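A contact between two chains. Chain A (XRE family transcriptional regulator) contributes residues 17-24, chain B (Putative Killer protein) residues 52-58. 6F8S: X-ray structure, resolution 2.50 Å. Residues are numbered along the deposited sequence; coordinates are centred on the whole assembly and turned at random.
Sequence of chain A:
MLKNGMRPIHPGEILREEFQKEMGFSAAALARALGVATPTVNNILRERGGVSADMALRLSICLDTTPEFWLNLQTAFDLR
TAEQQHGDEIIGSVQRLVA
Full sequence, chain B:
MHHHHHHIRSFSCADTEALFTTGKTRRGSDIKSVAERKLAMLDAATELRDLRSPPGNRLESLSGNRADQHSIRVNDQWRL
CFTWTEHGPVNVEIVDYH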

# COMPACT_ATOMS: atom_id res chain seq x y z
N GLU A 17 6.60 -9.87 -17.09
CA GLU A 17 5.78 -11.02 -17.47
C GLU A 17 4.39 -10.68 -17.94
O GLU A 17 3.86 -11.35 -18.80
CB GLU A 17 5.67 -12.01 -16.32
CG GLU A 17 7.00 -12.56 -15.84
CD GLU A 17 7.85 -13.01 -16.99
OE1 GLU A 17 7.29 -13.61 -17.94
OE2 GLU A 17 9.07 -12.76 -16.95
N GLU A 18 3.79 -9.64 -17.38
CA GLU A 18 2.38 -9.37 -17.64
C GLU A 18 2.18 -8.25 -18.67
O GLU A 18 1.11 -8.13 -19.26
CB GLU A 18 1.67 -9.04 -16.33
CG GLU A 18 1.82 -10.10 -15.26
CD GLU A 18 1.27 -11.45 -15.68
OE1 GLU A 18 0.25 -11.49 -16.42
OE2 GLU A 18 1.86 -12.48 -15.28
N PHE A 19 3.21 -7.42 -18.86
CA PHE A 19 3.14 -6.38 -19.89
C PHE A 19 4.14 -6.61 -21.02
O PHE A 19 3.74 -6.81 -22.18
CB PHE A 19 3.38 -5.00 -19.28
CG PHE A 19 2.18 -4.44 -18.59
CD1 PHE A 19 2.00 -4.63 -17.23
CD2 PHE A 19 1.23 -3.73 -19.29
CE1 PHE A 19 0.89 -4.11 -16.58
CE2 PHE A 19 0.12 -3.22 -18.66
CZ PHE A 19 -0.05 -3.41 -17.29
N GLN A 20 5.43 -6.58 -20.69
CA GLN A 20 6.49 -6.58 -21.70
C GLN A 20 6.43 -7.79 -22.63
O GLN A 20 6.63 -7.65 -23.84
CB GLN A 20 7.88 -6.53 -21.06
CG GLN A 20 8.97 -6.32 -22.11
CD GLN A 20 10.37 -6.37 -21.54
OE1 GLN A 20 10.69 -7.25 -20.74
NE2 GLN A 20 11.22 -5.44 -21.97
N LYS A 21 6.15 -8.96 -22.08
CA LYS A 21 6.18 -10.19 -22.87
C LYS A 21 5.13 -10.19 -23.98
O LYS A 21 5.43 -10.52 -25.12
CB LYS A 21 5.98 -11.41 -21.98
CG LYS A 21 7.03 -12.48 -22.20
CD LYS A 21 6.74 -13.75 -21.42
CE LYS A 21 5.28 -14.15 -21.48
NZ LYS A 21 5.07 -15.45 -20.75
N GLU A 22 3.92 -9.79 -23.64
CA GLU A 22 2.80 -9.86 -24.57
C GLU A 22 2.80 -8.68 -25.52
O GLU A 22 2.36 -8.80 -26.66
CB GLU A 22 1.47 -9.93 -23.80
CG GLU A 22 1.43 -10.99 -22.71
CD GLU A 22 2.11 -10.55 -21.40
OE1 GLU A 22 2.99 -9.67 -21.43
OE2 GLU A 22 1.75 -11.10 -20.34
N MET A 23 3.28 -7.54 -25.05
CA MET A 23 3.34 -6.33 -25.87
C MET A 23 4.54 -6.37 -26.80
O MET A 23 4.42 -6.15 -28.01
CB MET A 23 3.37 -5.09 -24.98
CG MET A 23 2.04 -4.82 -24.30
SD MET A 23 2.10 -3.49 -23.11
CE MET A 23 2.05 -2.04 -24.17
N GLY A 24 5.71 -6.64 -26.23
CA GLY A 24 6.91 -6.82 -27.02
C GLY A 24 7.94 -5.72 -26.90
O GLY A 24 9.09 -5.93 -27.26
N ARG B 52 -7.71 -5.26 -15.93
CA ARG B 52 -8.01 -5.21 -17.36
C ARG B 52 -6.82 -4.81 -18.23
O ARG B 52 -6.67 -5.29 -19.35
CB ARG B 52 -9.17 -4.23 -17.62
CG ARG B 52 -9.70 -4.25 -19.05
CD ARG B 52 -11.14 -3.81 -19.05
NE ARG B 52 -11.26 -2.60 -18.25
CZ ARG B 52 -12.37 -2.20 -17.63
NH1 ARG B 52 -13.48 -2.93 -17.74
NH2 ARG B 52 -12.37 -1.08 -16.92
N SER B 53 -5.98 -3.92 -17.73
CA SER B 53 -4.90 -3.41 -18.57
C SER B 53 -3.80 -4.41 -18.91
O SER B 53 -3.38 -4.45 -20.06
CB SER B 53 -4.27 -2.17 -17.92
OG SER B 53 -5.18 -1.08 -18.01
N PRO B 54 -3.32 -5.22 -17.93
CA PRO B 54 -2.22 -6.11 -18.33
C PRO B 54 -2.69 -7.11 -19.38
O PRO B 54 -3.62 -7.86 -19.11
CB PRO B 54 -1.83 -6.82 -17.02
CG PRO B 54 -2.42 -6.00 -15.93
CD PRO B 54 -3.68 -5.41 -16.51
N PRO B 55 -2.07 -7.10 -20.57
CA PRO B 55 -2.58 -8.00 -21.61
C PRO B 55 -2.40 -9.48 -21.21
O PRO B 55 -3.17 -10.35 -21.65
CB PRO B 55 -1.74 -7.62 -22.84
CG PRO B 55 -0.53 -6.93 -22.29
CD PRO B 55 -0.93 -6.28 -21.02
N GLY B 56 -1.43 -9.76 -20.36
CA GLY B 56 -1.29 -11.10 -19.80
C GLY B 56 -2.48 -11.60 -19.00
O GLY B 56 -2.60 -12.79 -18.76
N ASN B 57 -3.36 -10.69 -18.56
CA ASN B 57 -4.54 -11.11 -17.81
C ASN B 57 -5.66 -11.58 -18.71
O ASN B 57 -6.51 -12.35 -18.27
CB ASN B 57 -5.06 -9.98 -16.93
CG ASN B 57 -4.38 -9.94 -15.59
OD1 ASN B 57 -3.49 -10.75 -15.31
ND2 ASN B 57 -4.77 -8.98 -14.76
N ARG B 58 -5.64 -11.10 -19.96
CA ARG B 58 -6.71 -11.35 -20.93
C ARG B 58 -8.07 -11.29 -20.25
O ARG B 58 -8.84 -12.24 -20.30
CB ARG B 58 -6.52 -12.71 -21.62
CG ARG B 58 -6.54 -12.66 -23.15
CD ARG B 58 -6.62 -14.07 -23.74
NE ARG B 58 -7.98 -14.45 -24.13
CZ ARG B 58 -8.52 -15.67 -23.97
NH1 ARG B 58 -7.81 -16.68 -23.43
NH2 ARG B 58 -9.77 -15.88 -24.36

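The apolar centre of the contact is the ring of A:Phe19, which meets the consecutive prolines of chain B. Although the CA-to-CB bond of A:Phe19 points sideways, its m rotamer carries the ring to the partner chain. B:Pro54 lies over one face: its CA sits 4.0 Å from the centroid of the A:Phe19 ring, 26° off the ring normal, a CH-pi arrangement in which the polarised CA-H group is placed above the aromatic electrons. The proline ring adds apolar packing, with B:Pro54 CG 3.8 Å from A:Phe19 CZ. B:Pro55 extends this surface along the helix, its CD lying 3.8 Å from A:Phe19 CD2 and its CG 3.9 Å from A:Met23 CG, so that one pyrrolidine ring touches side chains a helical turn apart.

Next to this packing lies the one hydrogen bond between the stretches. B:Gly56 N donates to A:Glu18 O over 3.2 Å, with an N-H...O angle of 158°. The helix has a wider pi-type turn at this point, and A:Glu22 N lies 5.5 Å from A:Glu18 O, bonding weakly to A:Phe19 O instead (A:Glu22 N to A:Phe19 O, 3.3 Å). B:Pro55 CD also approaches the same carbonyl, 3.3 Å from A:Glu18 O.

At the polar edge, two glutamates crowd B:Gly56. A:Glu22 OE2 comes within 3.1 Å of B:Gly56 CA, but its 3.5 Å approach to B:Gly56 N has too poor an angle for a hydrogen bond. The lack of a side chain makes this fit possible: an ideal CB on B:Gly56 would lie 2.3 Å from A:Glu22 OE2 and 2.5 Å from A:Glu18 OE1, clashing with both side-chain carboxyl groups. Within chain B, a bond of 2.9 Å from B:Asn57 N to B:Pro54 O closes the turn that presents this glycine.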